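Local coordinates for protein Phikz039 (Pseudomonas phage phikz, PDB 3ZBQ) that belongs to the tubulin-like proteins of bacteriophages and here carries guanosine-5'-diphosphate in the nucleotide pocket of its tubulin/FtsZ-type fold, at residues Y102-A107 against K149-V154; I132-S137 against R142-S147; Y166-E171 against R289-E294. One frame throughout, in Å; residues are numbered along the deposited sequence.

Contact 1. Residues Y102-A107 against K149-V154. With GDP (guanosine-5'-diphosphate), chain B.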
loop_
_atom_site.group_PDB
_atom_site.type_symbol
_atom_site.label_atom_id
_atom_site.label_comp_id
_atom_site.label_asym_id
_atom_site.label_seq_id
_atom_site.Cartn_x
_atom_site.Cartn_y
_atom_site.Cartn_z
ATOM N N TYR A 102 -1.425 3.697 -1.179
ATOM C CA TYR A 102 -2.079 3.561 -2.499
ATOM C C TYR A 102 -3.123 2.451 -2.526
ATOM O O TYR A 102 -3.099 1.530 -1.707
ATOM C CB TYR A 102 -1.025 3.272 -3.585
ATOM C CG TYR A 102 -0.098 2.119 -3.232
ATOM C CD1 TYR A 102 1.006 2.319 -2.412
ATOM C CD2 TYR A 102 -0.325 0.832 -3.725
ATOM C CE1 TYR A 102 1.852 1.282 -2.079
ATOM C CE2 TYR A 102 0.528 -0.221 -3.401
ATOM C CZ TYR A 102 1.612 0.015 -2.578
ATOM O OH TYR A 102 2.477 -1.012 -2.230
ATOM N N SER A 103 -4.047 2.530 -3.484
ATOM C CA SER A 103 -5.018 1.465 -3.667
ATOM C C SER A 103 -4.419 0.362 -4.531
ATOM O O SER A 103 -3.497 0.603 -5.310
ATOM C CB SER A 103 -6.267 2.012 -4.352
ATOM O OG SER A 103 -5.935 2.526 -5.628
ATOM N N MET A 104 -4.962 -0.844 -4.411
ATOM C CA MET A 104 -4.550 -1.955 -5.259
ATOM C C MET A 104 -5.405 -2.090 -6.524
ATOM O O MET A 104 -4.968 -2.684 -7.514
ATOM C CB MET A 104 -4.628 -3.256 -4.464
ATOM C CG MET A 104 -3.653 -3.291 -3.311
ATOM S SD MET A 104 -4.006 -4.627 -2.140
ATOM C CE MET A 104 -3.648 -6.067 -3.140
ATOM N N GLY A 105 -6.618 -1.568 -6.482
ATOM C CA GLY A 105 -7.560 -1.788 -7.577
ATOM C C GLY A 105 -7.546 -0.728 -8.656
ATOM O O GLY A 105 -8.230 -0.854 -9.680
ATOM N N GLY A 106 -6.779 0.331 -8.419
ATOM C CA GLY A 106 -6.618 1.393 -9.387
ATOM C C GLY A 106 -5.435 1.149 -10.308
ATOM O O GLY A 106 -4.920 0.032 -10.384
ATOM N N ALA A 107 -5.008 2.192 -11.018
ATOM C CA ALA A 107 -3.943 2.071 -12.013
ATOM C C ALA A 107 -2.649 2.775 -11.611
ATOM O O ALA A 107 -1.556 2.261 -11.841
ATOM C CB ALA A 107 -4.421 2.614 -13.359
ATOM N N LYS A 149 0.146 -9.891 -6.565
ATOM C CA LYS A 149 1.256 -10.543 -7.246
ATOM C C LYS A 149 2.464 -9.622 -7.340
ATOM O O LYS A 149 3.608 -10.074 -7.205
ATOM C CB LYS A 149 0.817 -11.004 -8.641
ATOM C CG LYS A 149 -0.068 -12.246 -8.621
ATOM C CD LYS A 149 -0.694 -12.469 -9.994
ATOM C CE LYS A 149 -1.690 -13.626 -9.990
ATOM N NZ LYS A 149 -1.035 -14.929 -9.729
ATOM N N THR A 150 2.208 -8.333 -7.553
ATOM C CA THR A 150 3.269 -7.326 -7.615
ATOM C C THR A 150 4.075 -7.283 -6.303
ATOM O O THR A 150 5.297 -7.190 -6.329
ATOM C CB THR A 150 2.683 -5.940 -7.932
ATOM O OG1 THR A 150 2.179 -5.938 -9.290
ATOM C CG2 THR A 150 3.724 -4.834 -7.759
ATOM N N PHE A 151 3.389 -7.343 -5.165
ATOM C CA PHE A 151 4.086 -7.328 -3.867
ATOM C C PHE A 151 5.105 -8.452 -3.805
ATOM O O PHE A 151 6.200 -8.299 -3.259
ATOM C CB PHE A 151 3.099 -7.502 -2.713
ATOM C CG PHE A 151 2.008 -6.459 -2.666
ATOM C CD1 PHE A 151 2.190 -5.196 -3.227
ATOM C CD2 PHE A 151 0.804 -6.744 -2.032
ATOM C CE1 PHE A 151 1.181 -4.238 -3.170
ATOM C CE2 PHE A 151 -0.216 -5.789 -1.968
ATOM C CZ PHE A 151 -0.024 -4.536 -2.532
ATOM N N GLU A 152 4.728 -9.599 -4.350
ATOM C CA GLU A 152 5.600 -10.767 -4.350
ATOM C C GLU A 152 6.764 -10.546 -5.305
ATOM O O GLU A 152 7.908 -10.886 -4.990
ATOM C CB GLU A 152 4.802 -12.009 -4.748
ATOM C CG GLU A 152 5.371 -13.332 -4.245
ATOM C CD GLU A 152 4.969 -13.654 -2.806
ATOM O OE1 GLU A 152 4.997 -12.748 -1.945
ATOM O OE2 GLU A 152 4.636 -14.830 -2.526
ATOM N N GLY A 153 6.464 -9.963 -6.464
ATOM C CA GLY A 153 7.480 -9.646 -7.457
ATOM C C GLY A 153 8.469 -8.605 -6.956
ATOM O O GLY A 153 9.682 -8.725 -7.171
ATOM N N VAL A 154 7.960 -7.570 -6.290
ATOM C CA VAL A 154 8.829 -6.533 -5.738
ATOM C C VAL A 154 9.698 -7.100 -4.604
ATOM O O VAL A 154 10.881 -6.767 -4.495
ATOM C CB VAL A 154 8.023 -5.291 -5.271
ATOM C CG1 VAL A 154 8.900 -4.348 -4.449
ATOM C CG2 VAL A 154 7.423 -4.558 -6.483
HETATM P PB GDP B . -5.615 5.397 -9.037
HETATM O O1B GDP B . -5.658 6.903 -9.035
HETATM O O2B GDP B . -4.523 4.897 -8.113
HETATM O O3B GDP B . -5.424 4.841 -10.427
HETATM O O3A GDP B . -7.001 4.779 -8.505
HETATM P PA GDP B . -7.832 5.277 -7.221
HETATM O O1A GDP B . -8.346 6.696 -7.275
HETATM O O2A GDP B . -7.029 5.034 -5.960
HETATM O "O5'" GDP B . -9.085 4.291 -7.252
HETATM C "C5'" GDP B . -8.916 2.878 -7.277
HETATM C "C4'" GDP B . -9.826 2.250 -6.224
HETATM O "O4'" GDP B . -9.358 2.602 -4.922
HETATM C "C3'" GDP B . -11.258 2.748 -6.269
HETATM O "O3'" GDP B . -12.030 1.957 -7.188
HETATM C "C2'" GDP B . -11.715 2.575 -4.841
HETATM O "O2'" GDP B . -12.096 1.215 -4.625
HETATM C "C1'" GDP B . -10.456 2.756 -4.024
HETATM N N9 GDP B . -10.349 4.115 -3.450
HETATM C C8 GDP B . -10.089 5.272 -4.088
HETATM N N7 GDP B . -10.048 6.307 -3.214
HETATM C C5 GDP B . -10.268 5.809 -1.980
HETATM C C6 GDP B . -10.360 6.339 -0.601
HETATM O O6 GDP B . -10.196 7.562 -0.361
HETATM N N1 GDP B . -10.604 5.455 0.384
HETATM C C2 GDP B . -10.776 4.135 0.158
HETATM N N2 GDP B . -11.034 3.297 1.193
HETATM N N3 GDP B . -10.705 3.587 -1.073
HETATM C C4 GDP B . -10.461 4.364 -2.151
#
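F151 is the one residue of K149-V154 that reaches Y102-A107, and its ring meets two side chains there, Y102 and M104. The packing is apolar and buried. Y102 comes from the opposite direction, and its hydroxyl meets the phenyl ring obliquely, with OH of Y102 3.6 Å from CE1 of F151. That carbon sits at the edge of the tyrosine ring, near its plane, so the two rings are not stacked face to face. M104 crosses F151 at about a right angle. The thioether turns at its last torsion (chi3 67°), which brings the methyl CE to 3.6 Å from CE2 of F151. The sulfur lies at the edge of the phenyl ring, with SD of M104 5.1 Å from the F151 centroid, a Met-aromatic contact. No hydrogen bond crosses between the segments. The phenolic OH of Y102 is instead bonded to S129 on the neighbouring strand 127-133. V131, M162 and I164 also pack on F151.

The rest of the contact is loose. The nearest CA atoms, those of M104 and T150, are 9.8 Å apart, so the backbones stay well apart and the long side chains span the distance. K149 and E152 lie on the outer part of the helix, and K149 is exposed to solvent.

The opposite side of Y102-A107 faces guanosine-5'-diphosphate. S103 OG donates to O2A at 2.8 Å, and the backbone N of A107 donates to O3B at 2.7 Å. G105 and G106 open the sequence GGASGST, the phage counterpart of the glycine-rich tubulin signature loop that wraps the phosphates of the nucleotide.

Contact 2. Residues I132-S137 against R142-S147. With GDP (guanosine-5'-diphosphate), chain B.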
loop_
_atom_site.group_PDB
_atom_site.type_symbol
_atom_site.label_atom_id
_atom_site.label_comp_id
_atom_site.label_asym_id
_atom_site.label_seq_id
_atom_site.Cartn_x
_atom_site.Cartn_y
_atom_site.Cartn_z
ATOM N N ILE A 132 -5.027 -0.666 -0.162
ATOM C CA ILE A 132 -6.474 -0.917 -0.162
ATOM C C ILE A 132 -6.877 -1.894 -1.265
ATOM O O ILE A 132 -6.680 -1.618 -2.455
ATOM C CB ILE A 132 -7.281 0.397 -0.354
ATOM C CG1 ILE A 132 -6.881 1.434 0.699
ATOM C CG2 ILE A 132 -8.789 0.131 -0.298
ATOM C CD1 ILE A 132 -7.326 2.857 0.377
ATOM N N GLY A 133 -7.446 -3.035 -0.876
ATOM C CA GLY A 133 -7.922 -4.000 -1.859
ATOM C C GLY A 133 -9.353 -3.698 -2.274
ATOM O O GLY A 133 -10.166 -3.272 -1.449
ATOM N N SER A 134 -9.671 -3.899 -3.551
ATOM C CA SER A 134 -11.044 -3.694 -4.020
ATOM C C SER A 134 -11.370 -4.637 -5.167
ATOM O O SER A 134 -10.475 -5.210 -5.799
ATOM C CB SER A 134 -11.297 -2.229 -4.411
ATOM O OG SER A 134 -10.537 -1.837 -5.548
ATOM N N TYR A 135 -12.659 -4.799 -5.445
ATOM C CA TYR A 135 -13.079 -5.768 -6.437
ATOM C C TYR A 135 -14.483 -5.457 -6.909
ATOM O O TYR A 135 -15.269 -6.379 -7.134
ATOM C CB TYR A 135 -13.037 -7.183 -5.860
ATOM C CG TYR A 135 -13.497 -7.260 -4.432
ATOM C CD1 TYR A 135 -14.845 -7.340 -4.111
ATOM C CD2 TYR A 135 -12.570 -7.260 -3.394
ATOM C CE1 TYR A 135 -15.260 -7.411 -2.791
ATOM C CE2 TYR A 135 -12.973 -7.326 -2.083
ATOM C CZ TYR A 135 -14.311 -7.398 -1.782
ATOM O OH TYR A 135 -14.685 -7.476 -0.458
ATOM N N ASP A 136 -14.786 -4.165 -7.056
ATOM C CA ASP A 136 -16.136 -3.736 -7.458
ATOM C C ASP A 136 -16.436 -3.971 -8.931
ATOM O O ASP A 136 -17.561 -3.740 -9.383
ATOM C CB ASP A 136 -16.415 -2.269 -7.065
ATOM C CG ASP A 136 -15.596 -1.263 -7.870
ATOM O OD1 ASP A 136 -14.523 -1.632 -8.389
ATOM O OD2 ASP A 136 -16.023 -0.086 -7.981
ATOM N N SER A 137 -15.448 -4.442 -9.686
ATOM C CA SER A 137 -15.680 -4.834 -11.075
ATOM C C SER A 137 -14.595 -5.799 -11.508
ATOM O O SER A 137 -13.610 -6.003 -10.790
ATOM C CB SER A 137 -15.684 -3.619 -12.010
ATOM O OG SER A 137 -14.382 -3.084 -12.150
ATOM N N ARG A 142 -9.077 -7.560 -11.192
ATOM C CA ARG A 142 -7.878 -7.885 -11.951
ATOM C C ARG A 142 -6.698 -7.029 -11.462
ATOM O O ARG A 142 -5.573 -7.524 -11.290
ATOM C CB ARG A 142 -8.138 -7.657 -13.441
ATOM C CG ARG A 142 -7.023 -8.108 -14.353
ATOM C CD ARG A 142 -7.269 -7.609 -15.765
ATOM N NE ARG A 142 -8.622 -7.930 -16.207
ATOM C CZ ARG A 142 -9.242 -7.342 -17.228
ATOM N NH1 ARG A 142 -8.632 -6.393 -17.924
ATOM N NH2 ARG A 142 -10.478 -7.704 -17.546
ATOM N N ASN A 143 -6.965 -5.750 -11.211
ATOM C CA ASN A 143 -5.923 -4.862 -10.692
ATOM C C ASN A 143 -5.461 -5.247 -9.299
ATOM O O ASN A 143 -4.254 -5.251 -9.029
ATOM C CB ASN A 143 -6.379 -3.401 -10.710
ATOM C CG ASN A 143 -6.461 -2.841 -12.113
ATOM O OD1 ASN A 143 -5.930 -3.435 -13.059
ATOM N ND2 ASN A 143 -7.122 -1.693 -12.261
ATOM N N SER A 144 -6.406 -5.572 -8.412
ATOM C CA SER A 144 -6.037 -5.954 -7.040
ATOM C C SER A 144 -5.271 -7.280 -7.023
ATOM O O SER A 144 -4.314 -7.448 -6.246
ATOM C CB SER A 144 -7.268 -6.011 -6.120
ATOM O OG SER A 144 -7.839 -4.725 -5.911
ATOM N N SER A 145 -5.665 -8.220 -7.883
ATOM C CA SER A 145 -4.920 -9.484 -7.996
ATOM C C SER A 145 -3.506 -9.256 -8.521
ATOM O O SER A 145 -2.539 -9.844 -8.011
ATOM C CB SER A 145 -5.648 -10.488 -8.891
ATOM O OG SER A 145 -6.917 -10.811 -8.359
ATOM N N GLY A 146 -3.384 -8.412 -9.543
ATOM C CA GLY A 146 -2.071 -8.039 -10.058
ATOM C C GLY A 146 -1.224 -7.324 -9.015
ATOM O O GLY A 146 -0.014 -7.535 -8.919
ATOM N N SER A 147 -1.857 -6.467 -8.224
ATOM C CA SER A 147 -1.134 -5.776 -7.166
ATOM C C SER A 147 -0.626 -6.750 -6.127
ATOM O O SER A 147 0.495 -6.595 -5.618
ATOM C CB SER A 147 -2.020 -4.719 -6.503
ATOM O OG SER A 147 -2.229 -3.624 -7.373
HETATM P PB GDP B . -5.615 5.397 -9.037
HETATM O O1B GDP B . -5.658 6.903 -9.035
HETATM O O2B GDP B . -4.523 4.897 -8.113
HETATM O O3B GDP B . -5.424 4.841 -10.427
HETATM O O3A GDP B . -7.001 4.779 -8.505
HETATM P PA GDP B . -7.832 5.277 -7.221
HETATM O O1A GDP B . -8.346 6.696 -7.275
HETATM O O2A GDP B . -7.029 5.034 -5.960
HETATM O "O5'" GDP B . -9.085 4.291 -7.252
HETATM C "C5'" GDP B . -8.916 2.878 -7.277
HETATM C "C4'" GDP B . -9.826 2.250 -6.224
HETATM O "O4'" GDP B . -9.358 2.602 -4.922
HETATM C "C3'" GDP B . -11.258 2.748 -6.269
HETATM O "O3'" GDP B . -12.030 1.957 -7.188
HETATM C "C2'" GDP B . -11.715 2.575 -4.841
HETATM O "O2'" GDP B . -12.096 1.215 -4.625
HETATM C "C1'" GDP B . -10.456 2.756 -4.024
HETATM N N9 GDP B . -10.349 4.115 -3.450
HETATM C C8 GDP B . -10.089 5.272 -4.088
HETATM N N7 GDP B . -10.048 6.307 -3.214
HETATM C C5 GDP B . -10.268 5.809 -1.980
HETATM C C6 GDP B . -10.360 6.339 -0.601
HETATM O O6 GDP B . -10.196 7.562 -0.361
HETATM N N1 GDP B . -10.604 5.455 0.384
HETATM C C2 GDP B . -10.776 4.135 0.158
HETATM N N2 GDP B . -11.034 3.297 1.193
HETATM N N3 GDP B . -10.705 3.587 -1.073
HETATM C C4 GDP B . -10.461 4.364 -2.151
#
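S144 hydrogen-bonds to S134, joining the helical residues R142-S147 to I132-S137. The hydroxyl OG of S144 donates to the backbone O of S134 at 2.7 Å. It lies in the carbonyl plane, on a lone pair, with a C=O...O angle of 130°. The torsion of S144 (chi1 -67°) sets OG beside its own backbone N and opposite its carbonyl carbon, and from there it points off the helix to the chain leaving strand 127-133.

Van der Waals contact is slight. CB of S144 rests 3.3 Å from O of S134. The backbone of G133 passes close by, its C atom 4.1 Å from OG of S144. The nearest CA atoms, those of G133 and S144, are 5.8 Å apart, so the two backbones lie close together at this point.

Contacts with guanosine-5'-diphosphate come from the other side of the chain. CD1 of I132 lies over a face of the guanine, 3.7 Å from C2. CB of S134 is 3.5 Å from the ribose O2'.

Further polar links tie the helix to the start of the glycine-rich loop: N143 ND2 bonds to G105 O, and S147 OG to M104 O. The S137 side chain caps a backbone N at the start of helix 138-158, and S140 OG in turn bonds to S137 N.

The chemistry is neutral and uses small groups. A serine hydroxyl satisfies a buried backbone carbonyl just where the first strand of a beta-alpha-beta unit turns into its helix. No charged group takes part in the bond between the segments. This is consistent with a well-defined turn next to the ribose.

Contact 3. Residues Y166-E171 against R289-E294. With GDP (guanosine-5'-diphosphate), chain B.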
loop_
_atom_site.group_PDB
_atom_site.type_symbol
_atom_site.label_atom_id
_atom_site.label_comp_id
_atom_site.label_asym_id
_atom_site.label_seq_id
_atom_site.Cartn_x
_atom_site.Cartn_y
_atom_site.Cartn_z
ATOM N N TYR A 166 -2.677 -4.095 5.178
ATOM C CA TYR A 166 -3.765 -4.322 4.220
ATOM C C TYR A 166 -5.153 -3.929 4.721
ATOM O O TYR A 166 -5.554 -4.265 5.843
ATOM C CB TYR A 166 -3.774 -5.793 3.777
ATOM C CG TYR A 166 -4.920 -6.107 2.832
ATOM C CD1 TYR A 166 -4.862 -5.732 1.499
ATOM C CD2 TYR A 166 -6.060 -6.772 3.281
ATOM C CE1 TYR A 166 -5.905 -6.009 0.623
ATOM C CE2 TYR A 166 -7.114 -7.057 2.414
ATOM C CZ TYR A 166 -7.027 -6.677 1.092
ATOM O OH TYR A 166 -8.072 -6.945 0.225
ATOM N N HIS A 167 -5.907 -3.249 3.858
ATOM C CA HIS A 167 -7.260 -2.845 4.179
ATOM C C HIS A 167 -8.116 -3.205 2.995
ATOM O O HIS A 167 -7.745 -2.947 1.867
ATOM C CB HIS A 167 -7.325 -1.337 4.419
ATOM C CG HIS A 167 -6.459 -0.891 5.554
ATOM N ND1 HIS A 167 -6.965 -0.605 6.800
ATOM C CD2 HIS A 167 -5.117 -0.729 5.641
ATOM C CE1 HIS A 167 -5.970 -0.287 7.615
ATOM N NE2 HIS A 167 -4.839 -0.352 6.933
ATOM N N GLU A 168 -9.257 -3.808 3.258
ATOM C CA GLU A 168 -10.149 -4.181 2.170
ATOM C C GLU A 168 -11.338 -3.254 2.100
ATOM O O GLU A 168 -11.976 -2.983 3.122
ATOM C CB GLU A 168 -10.621 -5.604 2.400
ATOM C CG GLU A 168 -11.381 -6.186 1.241
ATOM C CD GLU A 168 -11.554 -7.665 1.416
ATOM O OE1 GLU A 168 -10.530 -8.386 1.399
ATOM O OE2 GLU A 168 -12.708 -8.093 1.589
ATOM N N ASN A 169 -11.638 -2.759 0.897
ATOM C CA ASN A 169 -12.900 -2.079 0.663
ATOM C C ASN A 169 -13.958 -3.164 0.537
ATOM O O ASN A 169 -14.273 -3.618 -0.568
ATOM C CB ASN A 169 -12.858 -1.244 -0.626
ATOM C CG ASN A 169 -12.289 0.159 -0.411
ATOM O OD1 ASN A 169 -12.061 0.592 0.721
ATOM N ND2 ASN A 169 -12.081 0.888 -1.511
ATOM N N VAL A 170 -14.471 -3.610 1.679
ATOM C CA VAL A 170 -15.506 -4.629 1.690
ATOM C C VAL A 170 -16.731 -4.065 0.991
ATOM O O VAL A 170 -17.231 -2.996 1.346
ATOM C CB VAL A 170 -15.856 -5.088 3.113
ATOM C CG1 VAL A 170 -16.920 -6.162 3.063
ATOM C CG2 VAL A 170 -14.609 -5.653 3.800
ATOM N N GLU A 171 -17.174 -4.771 -0.040
ATOM C CA GLU A 171 -18.341 -4.371 -0.803
ATOM C C GLU A 171 -19.495 -4.043 0.143
ATOM O O GLU A 171 -19.901 -4.886 0.951
ATOM C CB GLU A 171 -18.717 -5.514 -1.742
ATOM C CG GLU A 171 -19.803 -5.222 -2.728
ATOM C CD GLU A 171 -20.128 -6.447 -3.570
ATOM O OE1 GLU A 171 -20.189 -7.568 -3.006
ATOM O OE2 GLU A 171 -20.332 -6.287 -4.795
ATOM N N ARG A 289 -5.001 -13.622 -0.733
ATOM C CA ARG A 289 -4.927 -14.386 -1.977
ATOM C C ARG A 289 -6.200 -15.210 -2.176
ATOM O O ARG A 289 -6.826 -15.198 -3.254
ATOM C CB ARG A 289 -3.698 -15.299 -1.968
ATOM C CG ARG A 289 -3.386 -15.942 -3.321
ATOM C CD ARG A 289 -2.584 -17.246 -3.164
ATOM N NE ARG A 289 -3.362 -18.274 -2.472
ATOM C CZ ARG A 289 -4.307 -19.011 -3.053
ATOM N NH1 ARG A 289 -4.587 -18.846 -4.339
ATOM N NH2 ARG A 289 -4.973 -19.913 -2.351
ATOM N N LYS A 290 -6.598 -15.899 -1.114
ATOM C CA LYS A 290 -7.802 -16.733 -1.127
ATOM C C LYS A 290 -9.062 -15.902 -1.398
ATOM O O LYS A 290 -9.941 -16.308 -2.168
ATOM C CB LYS A 290 -7.907 -17.491 0.210
ATOM C CG LYS A 290 -9.100 -18.438 0.312
ATOM C CD LYS A 290 -9.066 -19.503 -0.782
ATOM C CE LYS A 290 -10.251 -20.455 -0.654
ATOM N NZ LYS A 290 -10.346 -21.367 -1.820
ATOM N N ARG A 291 -9.143 -14.730 -0.779
ATOM C CA ARG A 291 -10.294 -13.847 -0.946
ATOM C C ARG A 291 -10.434 -13.360 -2.385
ATOM O O ARG A 291 -11.542 -13.311 -2.938
ATOM C CB ARG A 291 -10.171 -12.650 0.002
ATOM C CG ARG A 291 -11.200 -11.542 -0.208
ATOM C CD ARG A 291 -12.621 -12.000 0.062
ATOM N NE ARG A 291 -13.566 -10.881 0.021
ATOM C CZ ARG A 291 -14.888 -11.017 -0.039
ATOM N NH1 ARG A 291 -15.436 -12.225 -0.061
ATOM N NH2 ARG A 291 -15.665 -9.947 -0.073
ATOM N N LEU A 292 -9.313 -12.993 -2.998
ATOM C CA LEU A 292 -9.351 -12.499 -4.370
ATOM C C LEU A 292 -9.610 -13.646 -5.339
ATOM O O LEU A 292 -10.297 -13.474 -6.353
ATOM C CB LEU A 292 -8.052 -11.761 -4.727
ATOM C CG LEU A 292 -7.746 -10.513 -3.897
ATOM C CD1 LEU A 292 -6.466 -9.839 -4.364
ATOM C CD2 LEU A 292 -8.910 -9.538 -3.934
ATOM N N GLU A 293 -9.067 -14.817 -5.023
ATOM C CA GLU A 293 -9.299 -16.006 -5.840
ATOM C C GLU A 293 -10.789 -16.329 -5.907
ATOM O O GLU A 293 -11.335 -16.585 -6.987
ATOM C CB GLU A 293 -8.514 -17.195 -5.285
ATOM C CG GLU A 293 -8.629 -18.479 -6.103
ATOM C CD GLU A 293 -7.714 -19.574 -5.570
ATOM O OE1 GLU A 293 -8.121 -20.283 -4.625
ATOM O OE2 GLU A 293 -6.585 -19.714 -6.092
ATOM N N GLU A 294 -11.449 -16.289 -4.754
ATOM C CA GLU A 294 -12.886 -16.556 -4.692
ATOM C C GLU A 294 -13.679 -15.519 -5.473
ATOM O O GLU A 294 -14.630 -15.868 -6.176
ATOM C CB GLU A 294 -13.369 -16.601 -3.239
ATOM C CG GLU A 294 -12.867 -17.810 -2.465
ATOM C CD GLU A 294 -12.965 -17.624 -0.962
ATOM O OE1 GLU A 294 -13.249 -16.486 -0.518
ATOM O OE2 GLU A 294 -12.760 -18.616 -0.226
HETATM P PB GDP B . -5.615 5.397 -9.037
HETATM O O1B GDP B . -5.658 6.903 -9.035
HETATM O O2B GDP B . -4.523 4.897 -8.113
HETATM O O3B GDP B . -5.424 4.841 -10.427
HETATM O O3A GDP B . -7.001 4.779 -8.505
HETATM P PA GDP B . -7.832 5.277 -7.221
HETATM O O1A GDP B . -8.346 6.696 -7.275
HETATM O O2A GDP B . -7.029 5.034 -5.960
HETATM O "O5'" GDP B . -9.085 4.291 -7.252
HETATM C "C5'" GDP B . -8.916 2.878 -7.277
HETATM C "C4'" GDP B . -9.826 2.250 -6.224
HETATM O "O4'" GDP B . -9.358 2.602 -4.922
HETATM C "C3'" GDP B . -11.258 2.748 -6.269
HETATM O "O3'" GDP B . -12.030 1.957 -7.188
HETATM C "C2'" GDP B . -11.715 2.575 -4.841
HETATM O "O2'" GDP B . -12.096 1.215 -4.625
HETATM C "C1'" GDP B . -10.456 2.756 -4.024
HETATM N N9 GDP B . -10.349 4.115 -3.450
HETATM C C8 GDP B . -10.089 5.272 -4.088
HETATM N N7 GDP B . -10.048 6.307 -3.214
HETATM C C5 GDP B . -10.268 5.809 -1.980
HETATM C C6 GDP B . -10.360 6.339 -0.601
HETATM O O6 GDP B . -10.196 7.562 -0.361
HETATM N N1 GDP B . -10.604 5.455 0.384
HETATM C C2 GDP B . -10.776 4.135 0.158
HETATM N N2 GDP B . -11.034 3.297 1.193
HETATM N N3 GDP B . -10.705 3.587 -1.073
HETATM C C4 GDP B . -10.461 4.364 -2.151
#
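E168 and R291 form a salt bridge between strand 163-168 and helix 284-304. OE2 of E168 accepts from NE of R291 at 3.3 Å, a weak bond with an N-H...O angle of 142°. The carboxylate and guanidinium planes are only 10° apart, although the two side chains cross at about a right angle. E168 reaches out extended, while R291 bends at its second torsion (chi2 64°), which swings the guanidinium across the acid. Y135 OH has the stronger claim on both groups, bonding to OE2 of E168 and to NH2 of R291.

The other carboxylate oxygen is held within the strand. Y166 OH donates to OE1 of E168 at 3.1 Å. OE1 accepts through its anti lone pair, and lies in the plane of the Y166 ring.

Separate ion pairs run along the helix. R289 NH1 donates to OE2 of E293 at 2.8 Å, from above the carboxylate plane. K290 adds longer pairs with E293 and E294.

Next to E168, the amide of N169 binds guanosine-5'-diphosphate. Its OD1 accepts from N2 at 2.9 Å, and its ND2 donates to N3 at 3.1 Å and also to O2', reading the guanine edge and the ribose together.

Van der Waals contact between the segments is slight. CG of R291 lies 3.6 Å from OE1 of E168. On helix 138-158, L141 and S145 are touched by L292.

The contact is therefore chiefly electrostatic and lies at the surface. Two tyrosines and an arginine share one carboxylate, which would probably favour its charged form and hold it in one orientation.

Overall arrangement
The contacts lie along consecutive strands of one sheet, in the order 97-103, 127-133 and 163-168. Contacts 1 and 2 share helix 138-158, and contact 2 is nested within the loop that contact 1 closes. Contact 3 follows later in the chain and brings in the C-terminal helix 284-304. Centres of contacts 1 and 2 are about 8 Å apart, as are those of contacts 2 and 3; contacts 1 and 3 are about 13 Å apart. Backbone bonds join neighbours, such as M104 N to I132 O. All three contacts touch guanosine-5'-diphosphate. The strands that carry the helix packing also contribute to the nucleotide pocket, consistent with a tubulin-like fold.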